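Local coordinates for protein UDP-N-Acetylglucosamine 2-Epimerase (Thermus thermophilus, PDB 1V4V) that probably interconverts UDP-N-acetylglucosamine and UDP-N-acetylmannosamine by inverting carbon 2 of the sugar, working as a homodimer of two-domain chains, at residues 181-192 / 263-274; 214-225 / 246-257. All blocks are in the same frame, centred on the assembly; numbering follows the deposited sequence.

Interaction 1: 181-192 / 263-274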
loop_
_atom_site.group_PDB
_atom_site.type_symbol
_atom_site.label_atom_id
_atom_site.label_comp_id
_atom_site.label_asym_id
_atom_site.label_seq_id
_atom_site.Cartn_x
_atom_site.Cartn_y
_atom_site.Cartn_z
ATOM N N ALA A 181 14.596 21.085 9.867
ATOM C CA ALA A 181 15.381 20.397 10.885
ATOM C C ALA A 181 16.767 20.990 11.111
ATOM O O ALA A 181 17.207 21.131 12.255
ATOM C CB ALA A 181 15.500 18.918 10.539
ATOM N N VAL A 182 17.465 21.319 10.029
ATOM C CA VAL A 182 18.795 21.901 10.155
ATOM C C VAL A 182 18.699 23.258 10.844
ATOM O O VAL A 182 19.463 23.546 11.762
ATOM C CB VAL A 182 19.469 22.082 8.775
ATOM C CG1 VAL A 182 20.881 22.637 8.956
ATOM C CG2 VAL A 182 19.529 20.747 8.051
ATOM N N LEU A 183 17.756 24.086 10.400
ATOM C CA LEU A 183 17.552 25.409 10.980
ATOM C C LEU A 183 17.264 25.301 12.473
ATOM O O LEU A 183 17.768 26.093 13.275
ATOM C CB LEU A 183 16.392 26.122 10.284
ATOM C CG LEU A 183 16.618 26.539 8.829
ATOM C CD1 LEU A 183 15.312 27.032 8.220
ATOM C CD2 LEU A 183 17.678 27.632 8.776
ATOM N N LEU A 184 16.452 24.316 12.843
ATOM C CA LEU A 184 16.103 24.092 14.243
ATOM C C LEU A 184 17.325 23.617 15.030
ATOM O O LEU A 184 17.598 24.106 16.130
ATOM C CB LEU A 184 14.982 23.051 14.339
ATOM C CG LEU A 184 14.506 22.628 15.732
ATOM C CD1 LEU A 184 14.082 23.849 16.533
ATOM C CD2 LEU A 184 13.346 21.650 15.591
ATOM N N ALA A 185 18.058 22.666 14.462
ATOM C CA ALA A 185 19.242 22.129 15.118
ATOM C C ALA A 185 20.274 23.232 15.341
ATOM O O ALA A 185 20.938 23.269 16.379
ATOM C CB ALA A 185 19.846 21.010 14.280
ATOM N N ALA A 186 20.398 24.135 14.372
ATOM C CA ALA A 186 21.362 25.226 14.484
ATOM C C ALA A 186 20.983 26.159 15.626
ATOM O O ALA A 186 21.839 26.599 16.396
ATOM C CB ALA A 186 21.428 26.003 13.183
ATOM N N LYS A 187 19.692 26.454 15.729
ATOM C CA LYS A 187 19.186 27.337 16.769
ATOM C C LYS A 187 19.330 26.746 18.168
ATOM O O LYS A 187 19.709 27.444 19.107
ATOM C CB LYS A 187 17.712 27.659 16.502
ATOM C CG LYS A 187 17.051 28.465 17.606
ATOM C CD LYS A 187 15.577 28.694 17.327
ATOM C CE LYS A 187 14.919 29.416 18.494
ATOM N NZ LYS A 187 15.074 28.651 19.765
ATOM N N LEU A 188 19.027 25.461 18.299
ATOM C CA LEU A 188 19.096 24.781 19.590
ATOM C C LEU A 188 20.494 24.300 19.951
ATOM O O LEU A 188 20.795 24.062 21.123
ATOM C CB LEU A 188 18.133 23.586 19.598
ATOM C CG LEU A 188 16.661 23.924 19.350
ATOM C CD1 LEU A 188 15.845 22.643 19.279
ATOM C CD2 LEU A 188 16.150 24.831 20.460
ATOM N N GLY A 189 21.351 24.160 18.946
ATOM C CA GLY A 189 22.699 23.688 19.196
ATOM C C GLY A 189 23.662 24.734 19.724
ATOM O O GLY A 189 23.361 25.926 19.748
ATOM N N ARG A 190 24.830 24.271 20.152
ATOM C CA ARG A 190 25.869 25.148 20.672
ATOM C C ARG A 190 27.187 24.873 19.966
ATOM O O ARG A 190 27.568 23.718 19.766
ATOM C CB ARG A 190 26.048 24.938 22.175
ATOM C CG ARG A 190 24.960 25.566 23.020
ATOM C CD ARG A 190 25.177 25.257 24.490
ATOM N NE ARG A 190 25.017 23.832 24.763
ATOM C CZ ARG A 190 25.205 23.274 25.955
ATOM N NH1 ARG A 190 25.566 24.021 26.991
ATOM N NH2 ARG A 190 25.024 21.969 26.112
ATOM N N LEU A 191 27.882 25.938 19.591
ATOM C CA LEU A 191 29.157 25.788 18.914
ATOM C C LEU A 191 30.169 25.103 19.814
ATOM O O LEU A 191 29.996 25.050 21.037
ATOM C CB LEU A 191 29.716 27.148 18.494
ATOM C CG LEU A 191 29.071 27.865 17.309
ATOM C CD1 LEU A 191 28.058 28.873 17.816
ATOM C CD2 LEU A 191 30.148 28.575 16.509
ATOM N N PRO A 192 31.232 24.547 19.214
ATOM C CA PRO A 192 32.280 23.870 19.979
ATOM C C PRO A 192 32.838 24.861 20.990
ATOM O O PRO A 192 32.781 26.070 20.771
ATOM C CB PRO A 192 33.299 23.501 18.907
ATOM C CG PRO A 192 32.429 23.223 17.720
ATOM C CD PRO A 192 31.446 24.372 17.765
ATOM N N LEU A 263 31.525 16.375 15.273
ATOM C CA LEU A 263 30.535 17.064 16.093
ATOM C C LEU A 263 29.153 16.425 16.012
ATOM O O LEU A 263 28.858 15.667 15.092
ATOM C CB LEU A 263 30.430 18.531 15.658
ATOM C CG LEU A 263 31.700 19.388 15.685
ATOM C CD1 LEU A 263 31.416 20.733 15.034
ATOM C CD2 LEU A 263 32.180 19.571 17.108
ATOM N N GLU A 264 28.307 16.742 16.988
ATOM C CA GLU A 264 26.948 16.219 17.013
ATOM C C GLU A 264 26.122 17.057 16.043
ATOM O O GLU A 264 26.507 18.176 15.702
ATOM C CB GLU A 264 26.360 16.314 18.424
ATOM C CG GLU A 264 27.190 15.606 19.482
ATOM C CD GLU A 264 26.482 15.515 20.821
ATOM O OE1 GLU A 264 25.416 14.861 20.889
ATOM O OE2 GLU A 264 26.991 16.093 21.806
ATOM N N TYR A 265 24.994 16.515 15.603
ATOM C CA TYR A 265 24.124 17.208 14.657
ATOM C C TYR A 265 23.938 18.693 14.980
ATOM O O TYR A 265 24.206 19.557 14.145
ATOM C CB TYR A 265 22.756 16.524 14.605
ATOM C CG TYR A 265 21.882 16.992 13.461
ATOM C CD1 TYR A 265 22.310 16.871 12.140
ATOM C CD2 TYR A 265 20.623 17.545 13.697
ATOM C CE1 TYR A 265 21.508 17.287 11.077
ATOM C CE2 TYR A 265 19.808 17.966 12.643
ATOM C CZ TYR A 265 20.259 17.833 11.335
ATOM O OH TYR A 265 19.465 18.244 10.288
ATOM N N GLY A 266 23.490 18.984 16.196
ATOM C CA GLY A 266 23.263 20.364 16.587
ATOM C C GLY A 266 24.488 21.259 16.642
ATOM O O GLY A 266 24.447 22.401 16.182
ATOM N N SER A 267 25.578 20.756 17.209
ATOM C CA SER A 267 26.790 21.552 17.320
ATOM C C SER A 267 27.359 21.885 15.941
ATOM O O SER A 267 27.891 22.979 15.727
ATOM C CB SER A 267 27.836 20.817 18.154
ATOM O OG SER A 267 28.961 21.647 18.381
HETATM N N MSE A 268 27.248 20.943 15.011
HETATM C CA MSE A 268 27.745 21.167 13.656
HETATM C C MSE A 268 26.871 22.189 12.939
HETATM O O MSE A 268 27.380 23.058 12.237
HETATM C CB MSE A 268 27.767 19.857 12.863
HETATM C CG MSE A 268 28.139 20.025 11.387
HETATM SE SE MSE A 268 29.886 20.819 11.096
HETATM C CE MSE A 268 30.854 19.236 10.571
ATOM N N ALA A 269 25.555 22.085 13.112
ATOM C CA ALA A 269 24.639 23.024 12.474
ATOM C C ALA A 269 24.906 24.441 12.976
ATOM O O ALA A 269 24.870 25.402 12.204
ATOM C CB ALA A 269 23.188 22.635 12.758
ATOM N N ALA A 270 25.168 24.565 14.274
ATOM C CA ALA A 270 25.442 25.865 14.872
ATOM C C ALA A 270 26.739 26.440 14.302
ATOM O O ALA A 270 26.811 27.623 13.972
ATOM C CB ALA A 270 25.542 25.731 16.389
ATOM N N LEU A 271 27.759 25.595 14.183
ATOM C CA LEU A 271 29.043 26.028 13.641
ATOM C C LEU A 271 28.870 26.539 12.213
ATOM O O LEU A 271 29.363 27.608 11.858
ATOM C CB LEU A 271 30.035 24.867 13.648
ATOM C CG LEU A 271 31.403 25.125 13.010
ATOM C CD1 LEU A 271 32.120 26.268 13.732
ATOM C CD2 LEU A 271 32.223 23.853 13.079
HETATM N N MSE A 272 28.172 25.767 11.387
HETATM C CA MSE A 272 27.950 26.180 10.008
HETATM C C MSE A 272 27.203 27.505 9.939
HETATM O O MSE A 272 27.575 28.396 9.173
HETATM C CB MSE A 272 27.166 25.110 9.240
HETATM C CG MSE A 272 27.933 23.829 8.978
HETATM SE SE MSE A 272 26.946 22.675 7.758
HETATM C CE MSE A 272 25.650 21.994 9.007
ATOM N N ARG A 273 26.147 27.638 10.735
ATOM C CA ARG A 273 25.361 28.862 10.739
ATOM C C ARG A 273 26.219 30.078 11.095
ATOM O O ARG A 273 25.985 31.180 10.597
ATOM C CB ARG A 273 24.194 28.743 11.724
ATOM C CG ARG A 273 23.212 29.900 11.641
ATOM C CD ARG A 273 22.060 29.737 12.621
ATOM N NE ARG A 273 22.504 29.846 14.006
ATOM C CZ ARG A 273 21.688 29.872 15.055
ATOM N NH1 ARG A 273 20.376 29.792 14.877
ATOM N NH2 ARG A 273 22.184 29.988 16.279
ATOM N N ALA A 274 27.219 29.873 11.945
ATOM C CA ALA A 274 28.102 30.967 12.355
ATOM C C ALA A 274 29.265 31.184 11.388
ATOM O O ALA A 274 30.115 32.045 11.619
ATOM C CB ALA A 274 28.652 30.690 13.754
HETATM O O HOH W 1 18.573 28.747 12.616
HETATM O O HOH W 2 20.329 30.465 19.166
#
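Arg273 reaches across the end of helix 177-188: CB borders the Ala186 methyl, CD packs 3.8 Å from Ala186 CB, and NE stays near that methyl. The bend at chi3 (67°) then lays one guanidinium face over Ala186 O, close to CZ; NH2 is 3.4 Å from that oxygen, too poorly angled for a hydrogen bond, and bonds weakly to a water that donates to Lys187 O. NH1 lies 3.3 Å from Lys187 CA and is linked through another water to Leu183 O. At the crossing, where the axes come within 7.0 Å at -90°, Ala185, Ala186, Ala269 and Ala270 meet. Any CB on Gly189 would strike Gly266 O. Ser267 OG donates to Arg190 O (2.9 Å), in the carbonyl plane. At the N-terminal end of helix 265-273, Tyr265 sets CE2 3.5 Å from Ala185 CB, and its OH meets Val182 CG2. With an alanine at Tyr265, a gap would probably open beside Ala185 and the Val182 methyl would lose its contact with the hydroxyl. Glu288 of helix 283-291 touches Val182 and Tyr265, Leu271 rests on strand 232-236, and Ala181 and Tyr265 meet Thr19 of helix 15-29, which follows strand 6-12 of the seven-stranded sheet.

Interaction 2: 214-225 / 246-257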
loop_
_atom_site.group_PDB
_atom_site.type_symbol
_atom_site.label_atom_id
_atom_site.label_comp_id
_atom_site.label_asym_id
_atom_site.label_seq_id
_atom_site.Cartn_x
_atom_site.Cartn_y
_atom_site.Cartn_z
ATOM N N LEU A 214 43.667 13.728 0.110
ATOM C CA LEU A 214 43.578 14.524 1.332
ATOM C C LEU A 214 44.814 15.327 1.690
ATOM O O LEU A 214 44.698 16.474 2.102
ATOM C CB LEU A 214 43.175 13.639 2.516
ATOM C CG LEU A 214 41.706 13.206 2.540
ATOM C CD1 LEU A 214 41.448 12.379 3.793
ATOM C CD2 LEU A 214 40.797 14.431 2.516
ATOM N N SER A 215 45.995 14.735 1.544
ATOM C CA SER A 215 47.215 15.460 1.863
ATOM C C SER A 215 47.387 16.655 0.921
ATOM O O SER A 215 47.696 17.759 1.364
ATOM C CB SER A 215 48.428 14.535 1.772
ATOM O OG SER A 215 49.601 15.219 2.168
ATOM N N ASP A 216 47.189 16.431 -0.379
ATOM C CA ASP A 216 47.308 17.505 -1.367
ATOM C C ASP A 216 46.244 18.583 -1.118
ATOM O O ASP A 216 46.532 19.778 -1.192
ATOM C CB ASP A 216 47.146 16.961 -2.803
ATOM C CG ASP A 216 48.365 16.192 -3.292
ATOM O OD1 ASP A 216 49.406 16.193 -2.603
ATOM O OD2 ASP A 216 48.283 15.586 -4.383
ATOM N N LEU A 217 45.015 18.162 -0.829
ATOM C CA LEU A 217 43.938 19.118 -0.578
ATOM C C LEU A 217 44.173 19.875 0.730
ATOM O O LEU A 217 43.873 21.062 0.831
ATOM C CB LEU A 217 42.583 18.404 -0.546
ATOM C CG LEU A 217 42.129 17.829 -1.891
ATOM C CD1 LEU A 217 40.877 16.994 -1.714
ATOM C CD2 LEU A 217 41.882 18.974 -2.874
ATOM N N ALA A 218 44.717 19.189 1.732
ATOM C CA ALA A 218 44.999 19.847 3.003
ATOM C C ALA A 218 46.028 20.950 2.791
ATOM O O ALA A 218 45.914 22.032 3.368
ATOM C CB ALA A 218 45.515 18.831 4.027
ATOM N N GLN A 219 47.035 20.680 1.962
ATOM C CA GLN A 219 48.067 21.675 1.685
ATOM C C GLN A 219 47.445 22.898 1.023
ATOM O O GLN A 219 47.840 24.029 1.297
ATOM C CB GLN A 219 49.155 21.104 0.769
ATOM C CG GLN A 219 50.021 20.017 1.393
ATOM C CD GLN A 219 51.023 20.555 2.406
ATOM O OE1 GLN A 219 51.166 21.770 2.583
ATOM N NE2 GLN A 219 51.730 19.644 3.072
ATOM N N ALA A 220 46.475 22.669 0.144
ATOM C CA ALA A 220 45.813 23.774 -0.536
ATOM C C ALA A 220 45.049 24.604 0.496
ATOM O O ALA A 220 45.058 25.837 0.451
ATOM C CB ALA A 220 44.848 23.241 -1.607
ATOM N N LEU A 221 44.392 23.926 1.431
ATOM C CA LEU A 221 43.631 24.628 2.460
ATOM C C LEU A 221 44.579 25.377 3.402
ATOM O O LEU A 221 44.231 26.427 3.942
ATOM C CB LEU A 221 42.756 23.643 3.241
ATOM C CG LEU A 221 41.639 22.985 2.421
ATOM C CD1 LEU A 221 40.819 22.077 3.312
ATOM C CD2 LEU A 221 40.751 24.051 1.793
ATOM N N LYS A 222 45.778 24.831 3.595
ATOM C CA LYS A 222 46.768 25.487 4.441
ATOM C C LYS A 222 47.139 26.811 3.766
ATOM O O LYS A 222 47.276 27.841 4.431
ATOM C CB LYS A 222 48.012 24.605 4.595
ATOM C CG LYS A 222 49.153 25.285 5.356
ATOM C CD LYS A 222 50.366 24.369 5.480
ATOM C CE LYS A 222 51.504 25.058 6.219
ATOM N NZ LYS A 222 52.762 24.252 6.193
ATOM N N ARG A 223 47.297 26.785 2.441
ATOM C CA ARG A 223 47.625 28.003 1.699
ATOM C C ARG A 223 46.515 29.033 1.858
ATOM O O ARG A 223 46.777 30.231 1.996
ATOM C CB ARG A 223 47.805 27.716 0.203
ATOM C CG ARG A 223 49.118 27.072 -0.180
ATOM C CD ARG A 223 49.209 26.923 -1.698
ATOM N NE ARG A 223 49.409 28.204 -2.374
ATOM C CZ ARG A 223 49.289 28.377 -3.687
ATOM N NH1 ARG A 223 48.961 27.355 -4.466
ATOM N NH2 ARG A 223 49.511 29.567 -4.227
ATOM N N VAL A 224 45.269 28.567 1.819
ATOM C CA VAL A 224 44.135 29.468 1.974
ATOM C C VAL A 224 44.190 30.109 3.364
ATOM O O VAL A 224 44.047 31.324 3.509
ATOM C CB VAL A 224 42.782 28.719 1.821
ATOM C CG1 VAL A 224 41.623 29.666 2.119
ATOM C CG2 VAL A 224 42.653 28.158 0.400
ATOM N N ALA A 225 44.404 29.289 4.383
ATOM C CA ALA A 225 44.462 29.790 5.753
ATOM C C ALA A 225 45.554 30.848 5.913
ATOM O O ALA A 225 45.364 31.855 6.590
ATOM C CB ALA A 225 44.693 28.634 6.722
ATOM N N ALA A 246 46.732 11.741 6.881
ATOM C CA ALA A 246 46.890 12.647 5.754
ATOM C C ALA A 246 46.785 14.117 6.143
ATOM O O ALA A 246 47.622 14.926 5.752
ATOM C CB ALA A 246 45.847 12.326 4.682
ATOM N N VAL A 247 45.763 14.462 6.919
ATOM C CA VAL A 247 45.544 15.862 7.285
ATOM C C VAL A 247 46.280 16.424 8.502
ATOM O O VAL A 247 46.703 17.580 8.489
ATOM C CB VAL A 247 44.029 16.146 7.432
ATOM C CG1 VAL A 247 43.319 15.732 6.158
ATOM C CG2 VAL A 247 43.453 15.390 8.617
ATOM N N PHE A 248 46.442 15.626 9.551
ATOM C CA PHE A 248 47.134 16.111 10.745
ATOM C C PHE A 248 48.532 16.683 10.498
ATOM O O PHE A 248 48.837 17.792 10.934
ATOM C CB PHE A 248 47.197 14.996 11.798
ATOM C CG PHE A 248 46.015 14.970 12.724
ATOM C CD1 PHE A 248 44.736 15.245 12.257
ATOM C CD2 PHE A 248 46.180 14.660 14.070
ATOM C CE1 PHE A 248 43.637 15.214 13.115
ATOM C CE2 PHE A 248 45.088 14.627 14.937
ATOM C CZ PHE A 248 43.816 14.904 14.459
ATOM N N PRO A 249 49.405 15.942 9.795
ATOM C CA PRO A 249 50.750 16.474 9.552
ATOM C C PRO A 249 50.789 17.804 8.794
ATOM O O PRO A 249 51.743 18.578 8.919
ATOM C CB PRO A 249 51.437 15.337 8.790
ATOM C CG PRO A 249 50.302 14.651 8.102
ATOM C CD PRO A 249 49.249 14.615 9.178
ATOM N N VAL A 250 49.745 18.072 8.017
ATOM C CA VAL A 250 49.684 19.304 7.247
ATOM C C VAL A 250 49.027 20.461 7.998
ATOM O O VAL A 250 49.545 21.577 7.999
ATOM C CB VAL A 250 48.897 19.101 5.927
ATOM C CG1 VAL A 250 48.769 20.426 5.192
ATOM C CG2 VAL A 250 49.593 18.060 5.051
ATOM N N LEU A 251 47.900 20.188 8.645
ATOM C CA LEU A 251 47.157 21.238 9.328
ATOM C C LEU A 251 47.430 21.465 10.810
ATOM O O LEU A 251 47.037 22.494 11.348
ATOM C CB LEU A 251 45.657 21.033 9.096
ATOM C CG LEU A 251 45.248 21.096 7.613
ATOM C CD1 LEU A 251 43.749 20.814 7.477
ATOM C CD2 LEU A 251 45.590 22.460 7.034
ATOM N N LYS A 252 48.079 20.512 11.477
ATOM C CA LYS A 252 48.414 20.703 12.889
ATOM C C LYS A 252 49.504 21.760 12.917
ATOM O O LYS A 252 50.463 21.688 12.149
ATOM C CB LYS A 252 48.964 19.418 13.517
ATOM C CG LYS A 252 47.912 18.416 13.932
ATOM C CD LYS A 252 47.097 18.908 15.108
ATOM C CE LYS A 252 46.062 17.867 15.510
ATOM N NZ LYS A 252 45.226 18.292 16.664
ATOM N N GLY A 253 49.368 22.741 13.794
ATOM C CA GLY A 253 50.380 23.770 13.866
ATOM C C GLY A 253 50.064 24.972 12.999
ATOM O O GLY A 253 50.798 25.959 13.028
ATOM N N VAL A 254 49.000 24.894 12.200
ATOM C CA VAL A 254 48.629 26.043 11.380
ATOM C C VAL A 254 47.841 26.933 12.332
ATOM O O VAL A 254 46.799 26.537 12.849
ATOM C CB VAL A 254 47.745 25.647 10.174
ATOM C CG1 VAL A 254 47.262 26.902 9.458
ATOM C CG2 VAL A 254 48.546 24.770 9.215
ATOM N N ARG A 255 48.370 28.127 12.570
ATOM C CA ARG A 255 47.803 29.097 13.501
ATOM C C ARG A 255 46.286 29.281 13.514
ATOM O O ARG A 255 45.671 29.248 14.582
ATOM C CB ARG A 255 48.468 30.459 13.271
ATOM C CG ARG A 255 48.515 31.358 14.490
ATOM C CD ARG A 255 49.120 32.711 14.138
ATOM N NE ARG A 255 50.310 32.594 13.293
ATOM C CZ ARG A 255 51.487 32.118 13.691
ATOM N NH1 ARG A 255 51.661 31.702 14.940
ATOM N NH2 ARG A 255 52.499 32.057 12.836
ATOM N N ASN A 256 45.684 29.485 12.343
ATOM C CA ASN A 256 44.243 29.716 12.286
ATOM C C ASN A 256 43.369 28.546 11.833
ATOM O O ASN A 256 42.253 28.739 11.343
ATOM C CB ASN A 256 43.942 30.968 11.450
ATOM C CG ASN A 256 44.483 30.879 10.042
ATOM O OD1 ASN A 256 45.447 30.159 9.778
ATOM N ND2 ASN A 256 43.878 31.637 9.129
ATOM N N PHE A 257 43.887 27.336 11.996
ATOM C CA PHE A 257 43.115 26.143 11.695
ATOM C C PHE A 257 42.847 25.479 13.047
ATOM O O PHE A 257 43.752 25.359 13.885
ATOM C CB PHE A 257 43.890 25.167 10.804
ATOM C CG PHE A 257 43.211 24.874 9.489
ATOM C CD1 PHE A 257 43.621 25.513 8.323
ATOM C CD2 PHE A 257 42.151 23.971 9.424
ATOM C CE1 PHE A 257 42.988 25.260 7.103
ATOM C CE2 PHE A 257 41.509 23.708 8.209
ATOM C CZ PHE A 257 41.929 24.356 7.049
HETATM O O HOH W 3 49.981 14.438 4.796
HETATM O O HOH W 4 52.158 22.254 7.950
#
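Phe257 turns the edge of its ring to helix 214-227: CD1 lies 3.7 Å from Ala225 CB, and CE1 is 3.6 Å from Leu221 O, which sits in the ring plane. Over one face, offset toward the rim, lies CD2 of Leu251 from its own segment; the ring also meets that of Phe233. The neighbouring Asn256 amide uses ND2 to donate to Ala225 O, 2.9 Å away, nearly straight at 162°; the oxygen lies close to the amide plane, whereas the donor is tilted out of the carbonyl plane. With chi1 at 58°, CG stands between backbone N and carbonyl carbon, and OD1 comes to rest against the Ala225 methyl. ND2 also bonds Leu231 O, so two carbonyls fix the rotation of the amide. The Gln219 chain, bent at chi2, crosses Val250 obliquely and lays its amide against it, NE2 3.3 Å from Val250 CG2. Helices 214-227 and 241-251 belong to successive beta-alpha-beta crossovers of the second Rossmann-like domain of the GT-B fold, linking parallel strands 200-203, 232-236 and 257-260 of the six-stranded sheet; the segments pack at -27°, axes 8.4 Å apart. Val250 is a knob in the hole formed by Ser215, Ala218, Gln219 and Lys222, with CG1 3.8 Å from Ala218 CB. Ala246 CB meets Leu214 CB, and a water joins Ser215 OG to Ala246 O. Lys222, in one of two modelled conformers, runs extended past Val254, its CG 3.9 Å from Val254 CG2, and NZ donates to a water that donates to Val250 O.

In the fold
Interaction 2 pairs two helices of the six-stranded sheet, whereas interaction 1 sets the helix running between the two sheets against helix 265-273; the pairing of 214-225 with 246-257 falls within the chain between 192 and 263. Interaction 1 lies about 13 Å from the chain centre and interaction 2 about 30 Å; their own centres are 24 Å apart and they do not touch. Each mixes buried and more exposed residues. Interaction 1 is a close perpendicular crossing with small residues at its middle, held at its margins by one serine hydrogen bond and water-mediated arginine links. Interaction 2, at the outer flank, is a wider pairing at a shallow angle, Val250, Leu251 and Phe257 set against alanines, with one asparagine bond. Strand 232-236 borders both.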